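Local coordinates for protein putative methylthioribose-1-phosphate isomerase (PDB 1T5O) that probably catalyses the interconversion of methylthioribose-1-phosphate and methylthioribulose-1-phosphate, an isomerase step of methionine biosynthesis, at residues Thr152-Arg158 with Ala167-Arg172; Leu314-Ala319 with Pro329-Val333; Thr322-Ile327 with Lys337-Phe341. All blocks are in the same frame, centred on the assembly; numbering follows the deposited sequence.

Contact 1: Thr152-Arg158 with Ala167-Arg172; sequences TYCNAGR and ALGVVR
Ala156 and Gly157 lie against Leu168 in the first turn of helix 167-176, where strand 149-152 of the Rossmann-like parallel sheet runs out into the loop before that helix. The helix goes on to the neighbouring strand 182-186, so this is the opening half of a beta-alpha-beta crossover. The backbone join is one hydrogen bond: Leu168 N donates to Ala156 O at 3.0 Å and almost straight, 174° at the hydrogen. A loop carbonyl thus serves a first-turn amide that has no earlier helical carbonyl to use.

Leu168 can be followed outward. With CG beside its own backbone N and anti to the carbonyl carbon (chi1 -60°), the side chain heads into the loop. Leu168 CB rests 3.7 Å from Gly157 CA, and Leu168 CG lies 3.6 Å from Ala156 O. There the chain forks: CD1 runs along Gly157 and brushes Asn155 ND2, itself hydrogen-bonded to Thr198 OG1 and Glu201, while Leu168 CD2 turns back to Thr152, 4.1 Å from Thr152 CG2. A CB on Gly157 would come within 2.8 Å of Leu168 CD1, so the glycine makes room for this branch. Beside it, Ala156 and Ala167 touch methyl to methyl.

The loop also carries Cys154, predicted to stabilise the transition state, and Asn155 OD1 accepts a hydrogen bond from Arg45, a predicted substrate-binding residue. On the far flank Arg158 and Arg172 cross at about a right angle, their guanidinium planes 63° apart. Acids probably offset their like charge: both NE atoms form salt bridges with Asp205 OD2, and Arg172 NH2 forms another with Glu201. The aliphatic part of Arg158 covers one face of the Arg172 guanidinium, with Arg158 CD 3.6 Å above the plane and toward its rim.

Contact 2: Leu314-Ala319 with Pro329-Val333; sequences LENVTA and PPYEV
Tyr331 has CG beside its backbone N and anti to the carbonyl carbon (chi1 -63°), which sends the ring from the first turn of the C-terminal helix 331-338 across to Leu314 and Val317. Val317 turns CG1 anti to its own N (chi1 177°) and sets that methyl 3.5 Å from Tyr331 OH. The contact joins the helix start, just after the cis peptide before Pro330 at the N-cap, to the turn that leads into strand 319-322 of the Rossmann-like sheet.

The phenol is the polar link. Tyr331 OH donates to Val317 O at 2.7 Å, approaching from above the carbonyl plane, 64° out of it, rather than along a lone pair. Ala319 CA closes in on Tyr331 OH at 3.2 Å. Leu314 CB packs 3.6 Å from Tyr331 CD1, off the ring plane on the side away from Pro329. Pro329 covers the other face, its CA 4.1 Å above the Tyr331 ring centre, and also reaches the residue after the turn, where Pro329 CD meets Thr318 O. A phenylalanine at Tyr331 would probably keep the Leu314 packing but leave Val317 O without its hydroxyl partner, and the turn less firmly tied to the helix.

Leu314 O lies in the plane of the ring at its edge, 3.5 Å from Tyr331 CE1, while it accepts Val317 N at 3.0 Å within the turn.

Contact 3: Thr322-Ile327 with Lys337-Phe341; sequences TEYGVI and KVLKF
A tight beta hairpin meets the end of the C-terminal helix here. Strands 319-322 and 325-327 are joined by a type I turn from Thr322 to Gly325, and helix 331-338 finishes in a Schellman motif with Lys340 at positive phi. Thr322 OG1 braces the turn. Thr322 OG1 accepts Tyr324 N at 3.0 Å as an ST turn and donates in the carbonyl plane to a lone pair of Gly325 O, which also receives Thr322 N.

Between hairpin and helix, Ile327 and Val338 lie alongside each other, pointing opposite ways, with Ile327 CG1 3.6 Å from Val338 CG1. Val338 CG1 is anti to its backbone N (chi1 180°), and this brings it to Tyr324 O as well, at 3.5 Å. Leu339 wedges in beside them: its CG meets Ile327 CD1, and Leu339 CD2 sits 3.9 Å from both Tyr324 CB and Thr322 OG1. At the outer side Lys340 lays its CE in the plane of the Tyr324 ring, at the edge, 4.0 Å from Tyr324 CD1.

The segments share no direct hydrogen bond. One water spans them instead, donating to Val338 O at 2.9 Å and to Tyr324 O at 3.2 Å. Hairpin and helix end are therefore held by apolar packing, with the water giving an O-H to each of two carbonyls that converge on it but cannot bond each other.

Overall arrangement
From the N terminus, contact 1 comes first: it closes the short loop between strand 149-152 and helix 167-176, at the C-terminal end of an inner strand of the sheet and beside the predicted active site. The chain then runs on through strands 182-186, 208-212, 228-231 and 261-264 before contact 2 opens. Contacts 2 and 3 cross, their segments alternating as 314-319, 322-327, 329-333 and 337-341, so that helix 331-338 is fixed at its start to the loop before strand 319-322 (contact 2) and at its end to the hairpin (contact 3). They meet where Ala319 packs on Val326 and Ile327. Contact 1 touches neither, its centre about 20 Å and 19 Å from theirs.

Contact 1: Thr152-Arg158 with Ala167-Arg172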
loop_
_atom_site.group_PDB
_atom_site.type_symbol
_atom_site.label_atom_id
_atom_site.label_comp_id
_atom_site.label_asym_id
_atom_site.label_seq_id
_atom_site.Cartn_x
_atom_site.Cartn_y
_atom_site.Cartn_z
ATOM N N THR A 152 0.526 -3.067 -14.031
ATOM C CA THR A 152 1.788 -3.700 -13.739
ATOM C C THR A 152 2.103 -3.508 -12.262
ATOM O O THR A 152 1.371 -2.803 -11.556
ATOM C CB THR A 152 2.920 -3.146 -14.656
ATOM O OG1 THR A 152 4.070 -3.996 -14.530
ATOM C CG2 THR A 152 3.265 -1.671 -14.301
ATOM N N TYR A 153 3.179 -4.139 -11.784
ATOM C CA TYR A 153 3.541 -4.050 -10.374
ATOM C C TYR A 153 5.050 -3.926 -10.271
ATOM O O TYR A 153 5.781 -4.469 -11.102
ATOM C CB TYR A 153 3.080 -5.309 -9.633
ATOM C CG TYR A 153 2.793 -5.056 -8.183
ATOM C CD1 TYR A 153 1.634 -4.383 -7.804
ATOM C CD2 TYR A 153 3.676 -5.485 -7.189
ATOM C CE1 TYR A 153 1.349 -4.153 -6.466
ATOM C CE2 TYR A 153 3.408 -5.252 -5.854
ATOM C CZ TYR A 153 2.234 -4.588 -5.500
ATOM O OH TYR A 153 1.913 -4.388 -4.184
ATOM N N CYS A 154 5.502 -3.238 -9.232
ATOM C CA CYS A 154 6.918 -2.971 -9.030
ATOM C C CYS A 154 7.544 -2.228 -10.222
ATOM O O CYS A 154 6.976 -1.231 -10.713
ATOM C CB CYS A 154 7.706 -4.271 -8.716
ATOM S SG CYS A 154 9.227 -3.867 -7.796
ATOM N N ASN A 155 8.696 -2.698 -10.710
ATOM C CA ASN A 155 9.359 -2.008 -11.820
ATOM C C ASN A 155 10.210 -2.971 -12.630
ATOM O O ASN A 155 11.426 -3.067 -12.420
ATOM C CB ASN A 155 10.225 -0.866 -11.267
ATOM C CG ASN A 155 11.042 -0.157 -12.347
ATOM O OD1 ASN A 155 12.273 -0.117 -12.268
ATOM N ND2 ASN A 155 10.363 0.416 -13.348
ATOM N N ALA A 156 9.551 -3.700 -13.528
ATOM C CA ALA A 156 10.214 -4.670 -14.394
ATOM C C ALA A 156 10.394 -3.966 -15.749
ATOM O O ALA A 156 9.849 -4.381 -16.773
ATOM C CB ALA A 156 9.328 -5.925 -14.536
ATOM N N GLY A 157 11.150 -2.872 -15.718
ATOM C CA GLY A 157 11.384 -2.089 -16.911
ATOM C C GLY A 157 12.849 -1.917 -17.266
ATOM O O GLY A 157 13.693 -2.727 -16.872
ATOM N N ARG A 158 13.151 -0.839 -17.991
ATOM C CA ARG A 158 14.508 -0.588 -18.459
ATOM C C ARG A 158 15.473 -0.128 -17.377
ATOM O O ARG A 158 16.683 -0.140 -17.585
ATOM C CB ARG A 158 14.498 0.410 -19.645
ATOM C CG ARG A 158 13.985 1.846 -19.348
ATOM C CD ARG A 158 14.100 2.670 -20.644
ATOM N NE ARG A 158 13.631 4.058 -20.585
ATOM C CZ ARG A 158 14.298 5.073 -20.042
ATOM N NH1 ARG A 158 15.481 4.884 -19.478
ATOM N NH2 ARG A 158 13.792 6.302 -20.110
ATOM N N ALA A 167 8.729 -6.995 -18.236
ATOM C CA ALA A 167 7.280 -6.723 -18.352
ATOM C C ALA A 167 6.964 -5.424 -19.128
ATOM O O ALA A 167 6.050 -5.384 -19.959
ATOM C CB ALA A 167 6.632 -6.670 -16.937
ATOM N N LEU A 168 7.706 -4.362 -18.836
ATOM C CA LEU A 168 7.522 -3.083 -19.520
ATOM C C LEU A 168 8.157 -3.159 -20.925
ATOM O O LEU A 168 7.860 -2.338 -21.799
ATOM C CB LEU A 168 8.128 -1.929 -18.678
ATOM C CG LEU A 168 7.476 -1.786 -17.273
ATOM C CD1 LEU A 168 7.993 -0.502 -16.587
ATOM C CD2 LEU A 168 5.919 -1.711 -17.408
ATOM N N GLY A 169 9.027 -4.152 -21.129
ATOM C CA GLY A 169 9.630 -4.351 -22.437
ATOM C C GLY A 169 8.540 -4.881 -23.371
ATOM O O GLY A 169 8.546 -4.608 -24.581
ATOM N N VAL A 170 7.599 -5.639 -22.810
ATOM C CA VAL A 170 6.475 -6.187 -23.594
ATOM C C VAL A 170 5.560 -5.037 -24.012
ATOM O O VAL A 170 5.015 -5.015 -25.125
ATOM C CB VAL A 170 5.662 -7.206 -22.760
ATOM C CG1 VAL A 170 4.334 -7.538 -23.463
ATOM C CG2 VAL A 170 6.493 -8.497 -22.556
ATOM N N VAL A 171 5.384 -4.089 -23.113
ATOM C CA VAL A 171 4.593 -2.908 -23.400
ATOM C C VAL A 171 5.353 -2.106 -24.465
ATOM O O VAL A 171 4.756 -1.707 -25.466
ATOM C CB VAL A 171 4.381 -2.029 -22.142
ATOM C CG1 VAL A 171 3.754 -0.698 -22.530
ATOM C CG2 VAL A 171 3.451 -2.739 -21.152
ATOM N N ARG A 172 6.662 -1.894 -24.293
ATOM C CA ARG A 172 7.386 -1.128 -25.322
ATOM C C ARG A 172 7.310 -1.795 -26.691
ATOM O O ARG A 172 7.145 -1.113 -27.705
ATOM C CB ARG A 172 8.861 -0.894 -24.950
ATOM C CG ARG A 172 9.031 0.029 -23.754
ATOM C CD ARG A 172 10.483 0.463 -23.522
ATOM N NE ARG A 172 10.509 1.479 -22.473
ATOM C CZ ARG A 172 10.514 1.222 -21.172
ATOM N NH1 ARG A 172 10.515 -0.035 -20.737
ATOM N NH2 ARG A 172 10.464 2.225 -20.303
#

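Contact 2: Leu314-Ala319 with Pro329-Val333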
loop_
_atom_site.group_PDB
_atom_site.type_symbol
_atom_site.label_atom_id
_atom_site.label_comp_id
_atom_site.label_asym_id
_atom_site.label_seq_id
_atom_site.Cartn_x
_atom_site.Cartn_y
_atom_site.Cartn_z
ATOM N N LEU A 314 1.435 -20.953 -9.824
ATOM C CA LEU A 314 1.361 -20.929 -11.282
ATOM C C LEU A 314 -0.069 -21.074 -11.787
ATOM O O LEU A 314 -0.355 -20.766 -12.943
ATOM C CB LEU A 314 2.267 -22.011 -11.881
ATOM C CG LEU A 314 3.737 -21.610 -11.729
ATOM C CD1 LEU A 314 4.625 -22.755 -12.221
ATOM C CD2 LEU A 314 4.015 -20.316 -12.511
ATOM N N GLU A 315 -0.964 -21.537 -10.913
ATOM C CA GLU A 315 -2.368 -21.680 -11.276
ATOM C C GLU A 315 -2.970 -20.287 -11.550
ATOM O O GLU A 315 -3.996 -20.162 -12.218
ATOM C CB GLU A 315 -3.147 -22.368 -10.136
ATOM C CG GLU A 315 -4.269 -23.276 -10.630
ATOM C CD GLU A 315 -5.638 -22.656 -10.443
ATOM O OE1 GLU A 315 -5.938 -22.267 -9.285
ATOM O OE2 GLU A 315 -6.412 -22.563 -11.434
ATOM N N ASN A 316 -2.346 -19.242 -11.014
ATOM C CA ASN A 316 -2.819 -17.868 -11.221
ATOM C C ASN A 316 -2.040 -17.157 -12.337
ATOM O O ASN A 316 -2.136 -15.938 -12.485
ATOM C CB ASN A 316 -2.660 -17.041 -9.937
ATOM C CG ASN A 316 -3.622 -17.459 -8.832
ATOM O OD1 ASN A 316 -4.279 -18.493 -8.922
ATOM N ND2 ASN A 316 -3.686 -16.650 -7.759
ATOM N N VAL A 317 -1.240 -17.906 -13.092
ATOM C CA VAL A 317 -0.460 -17.317 -14.187
ATOM C C VAL A 317 -0.999 -17.857 -15.516
ATOM O O VAL A 317 -0.986 -19.074 -15.760
ATOM C CB VAL A 317 1.028 -17.677 -14.043
ATOM C CG1 VAL A 317 1.827 -17.122 -15.235
ATOM C CG2 VAL A 317 1.560 -17.107 -12.698
ATOM N N THR A 318 -1.489 -16.951 -16.353
ATOM C CA THR A 318 -2.069 -17.304 -17.654
ATOM C C THR A 318 -0.994 -17.805 -18.616
ATOM O O THR A 318 -1.219 -18.739 -19.393
ATOM C CB THR A 318 -2.779 -16.070 -18.280
ATOM O OG1 THR A 318 -3.684 -15.506 -17.312
ATOM C CG2 THR A 318 -3.563 -16.475 -19.553
ATOM N N ALA A 319 0.177 -17.170 -18.569
ATOM C CA ALA A 319 1.278 -17.594 -19.412
ATOM C C ALA A 319 2.553 -16.910 -18.958
ATOM O O ALA A 319 2.509 -15.836 -18.350
ATOM C CB ALA A 319 0.981 -17.236 -20.912
ATOM N N PRO A 329 0.150 -23.313 -19.704
ATOM C CA PRO A 329 -0.024 -24.482 -18.829
ATOM C C PRO A 329 -0.322 -25.670 -19.746
ATOM O O PRO A 329 -0.834 -25.489 -20.844
ATOM C CB PRO A 329 -1.241 -24.110 -17.970
ATOM C CG PRO A 329 -1.207 -22.561 -17.960
ATOM C CD PRO A 329 -0.837 -22.257 -19.393
ATOM N N PRO A 330 0.016 -26.892 -19.322
ATOM C CA PRO A 330 0.659 -27.268 -18.052
ATOM C C PRO A 330 2.167 -26.941 -18.075
ATOM O O PRO A 330 2.907 -27.403 -18.961
ATOM C CB PRO A 330 0.367 -28.767 -17.952
ATOM C CG PRO A 330 0.430 -29.211 -19.406
ATOM C CD PRO A 330 -0.266 -28.078 -20.157
ATOM N N TYR A 331 2.611 -26.148 -17.102
ATOM C CA TYR A 331 3.997 -25.730 -17.024
ATOM C C TYR A 331 4.987 -26.881 -16.834
ATOM O O TYR A 331 6.080 -26.833 -17.377
ATOM C CB TYR A 331 4.153 -24.673 -15.922
ATOM C CG TYR A 331 3.357 -23.409 -16.231
ATOM C CD1 TYR A 331 2.363 -22.943 -15.355
ATOM C CD2 TYR A 331 3.587 -22.697 -17.411
ATOM C CE1 TYR A 331 1.611 -21.781 -15.661
ATOM C CE2 TYR A 331 2.847 -21.546 -17.728
ATOM C CZ TYR A 331 1.860 -21.091 -16.854
ATOM O OH TYR A 331 1.137 -19.956 -17.187
ATOM N N GLU A 332 4.574 -27.918 -16.109
ATOM C CA GLU A 332 5.424 -29.082 -15.856
ATOM C C GLU A 332 5.837 -29.694 -17.195
ATOM O O GLU A 332 6.922 -30.260 -17.329
ATOM C CB GLU A 332 4.661 -30.121 -15.032
ATOM C CG GLU A 332 5.563 -31.032 -14.216
ATOM C CD GLU A 332 6.227 -30.315 -13.035
ATOM O OE1 GLU A 332 5.558 -29.508 -12.348
ATOM O OE2 GLU A 332 7.418 -30.574 -12.775
ATOM N N VAL A 333 4.958 -29.592 -18.181
ATOM C CA VAL A 333 5.276 -30.104 -19.507
ATOM C C VAL A 333 5.938 -29.039 -20.394
ATOM O O VAL A 333 6.987 -29.280 -20.985
ATOM C CB VAL A 333 4.005 -30.609 -20.271
ATOM C CG1 VAL A 333 4.387 -31.030 -21.686
ATOM C CG2 VAL A 333 3.375 -31.790 -19.560
#

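Contact 3: Thr322-Ile327 with Lys337-Phe341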
loop_
_atom_site.group_PDB
_atom_site.type_symbol
_atom_site.label_atom_id
_atom_site.label_comp_id
_atom_site.label_asym_id
_atom_site.label_seq_id
_atom_site.Cartn_x
_atom_site.Cartn_y
_atom_site.Cartn_z
ATOM N N THR A 322 8.836 -15.410 -22.157
ATOM C CA THR A 322 10.302 -15.533 -22.067
ATOM C C THR A 322 10.964 -15.197 -23.415
ATOM O O THR A 322 10.262 -14.963 -24.394
ATOM C CB THR A 322 10.689 -16.994 -21.674
ATOM O OG1 THR A 322 10.585 -17.858 -22.820
ATOM C CG2 THR A 322 9.750 -17.510 -20.555
ATOM N N GLU A 323 12.297 -15.179 -23.474
ATOM C CA GLU A 323 12.978 -14.875 -24.740
ATOM C C GLU A 323 12.956 -16.103 -25.654
ATOM O O GLU A 323 13.402 -16.055 -26.810
ATOM C CB GLU A 323 14.428 -14.418 -24.505
ATOM C CG GLU A 323 15.439 -15.529 -24.161
ATOM C CD GLU A 323 15.481 -15.833 -22.673
ATOM O OE1 GLU A 323 14.404 -15.911 -22.038
ATOM O OE2 GLU A 323 16.602 -16.017 -22.145
ATOM N N TYR A 324 12.433 -17.203 -25.127
ATOM C CA TYR A 324 12.317 -18.450 -25.875
ATOM C C TYR A 324 10.889 -18.610 -26.383
ATOM O O TYR A 324 10.577 -19.563 -27.110
ATOM C CB TYR A 324 12.670 -19.646 -24.983
ATOM C CG TYR A 324 14.149 -19.843 -24.785
ATOM C CD1 TYR A 324 14.831 -20.838 -25.485
ATOM C CD2 TYR A 324 14.869 -19.042 -23.896
ATOM C CE1 TYR A 324 16.209 -21.043 -25.297
ATOM C CE2 TYR A 324 16.238 -19.223 -23.706
ATOM C CZ TYR A 324 16.906 -20.231 -24.410
ATOM O OH TYR A 324 18.262 -20.432 -24.230
ATOM N N GLY A 325 10.022 -17.673 -26.000
ATOM C CA GLY A 325 8.642 -17.728 -26.433
ATOM C C GLY A 325 7.648 -17.668 -25.279
ATOM O O GLY A 325 8.033 -17.605 -24.101
ATOM N N VAL A 326 6.360 -17.685 -25.618
ATOM C CA VAL A 326 5.304 -17.657 -24.598
ATOM C C VAL A 326 5.038 -19.105 -24.152
ATOM O O VAL A 326 4.869 -19.990 -24.975
ATOM C CB VAL A 326 3.996 -17.013 -25.161
ATOM C CG1 VAL A 326 2.879 -17.047 -24.105
ATOM C CG2 VAL A 326 4.264 -15.561 -25.525
ATOM N N ILE A 327 5.004 -19.338 -22.847
ATOM C CA ILE A 327 4.780 -20.679 -22.316
ATOM C C ILE A 327 3.426 -20.781 -21.595
ATOM O O ILE A 327 3.137 -20.003 -20.675
ATOM C CB ILE A 327 5.893 -21.036 -21.315
ATOM C CG1 ILE A 327 7.264 -20.824 -21.968
ATOM C CG2 ILE A 327 5.775 -22.477 -20.873
ATOM C CD1 ILE A 327 8.447 -21.131 -20.987
ATOM N N LYS A 337 10.022 -27.988 -22.199
ATOM C CA LYS A 337 9.961 -28.011 -23.654
ATOM C C LYS A 337 10.406 -26.689 -24.292
ATOM O O LYS A 337 11.305 -26.662 -25.139
ATOM C CB LYS A 337 8.535 -28.350 -24.114
ATOM C CG LYS A 337 8.404 -28.498 -25.614
ATOM C CD LYS A 337 6.946 -28.474 -26.098
ATOM C CE LYS A 337 6.897 -28.129 -27.589
ATOM N NZ LYS A 337 5.523 -27.994 -28.172
ATOM N N VAL A 338 9.785 -25.581 -23.886
ATOM C CA VAL A 338 10.121 -24.281 -24.461
ATOM C C VAL A 338 11.525 -23.749 -24.120
ATOM O O VAL A 338 12.198 -23.139 -24.977
ATOM C CB VAL A 338 9.091 -23.203 -24.044
ATOM C CG1 VAL A 338 9.481 -21.862 -24.660
ATOM C CG2 VAL A 338 7.674 -23.613 -24.511
ATOM N N LEU A 339 11.949 -23.945 -22.874
ATOM C CA LEU A 339 13.253 -23.455 -22.446
ATOM C C LEU A 339 14.370 -24.429 -22.819
ATOM O O LEU A 339 15.538 -24.196 -22.515
ATOM C CB LEU A 339 13.256 -23.201 -20.936
ATOM C CG LEU A 339 12.280 -22.119 -20.452
ATOM C CD1 LEU A 339 12.496 -21.886 -18.945
ATOM C CD2 LEU A 339 12.494 -20.815 -21.251
ATOM N N LYS A 340 13.980 -25.511 -23.480
ATOM C CA LYS A 340 14.887 -26.556 -23.933
ATOM C C LYS A 340 15.752 -27.151 -22.828
ATOM O O LYS A 340 16.973 -27.218 -22.971
ATOM C CB LYS A 340 15.792 -26.026 -25.043
ATOM C CG LYS A 340 15.058 -25.403 -26.213
ATOM C CD LYS A 340 16.063 -24.690 -27.112
ATOM C CE LYS A 340 15.401 -23.773 -28.136
ATOM N NZ LYS A 340 14.951 -24.504 -29.353
ATOM N N PHE A 341 15.129 -27.572 -21.732
ATOM C CA PHE A 341 15.865 -28.186 -20.634
ATOM C C PHE A 341 16.321 -29.563 -21.129
ATOM O O PHE A 341 15.793 -29.999 -22.183
ATOM C CB PHE A 341 14.972 -28.360 -19.400
ATOM C CG PHE A 341 14.733 -27.091 -18.624
ATOM C CD1 PHE A 341 13.666 -27.008 -17.733
ATOM C CD2 PHE A 341 15.577 -25.996 -18.758
ATOM C CE1 PHE A 341 13.439 -25.852 -16.983
ATOM C CE2 PHE A 341 15.364 -24.833 -18.011
ATOM C CZ PHE A 341 14.286 -24.759 -17.118
HETATM O O HOH W 1 11.863 -22.375 -27.778
#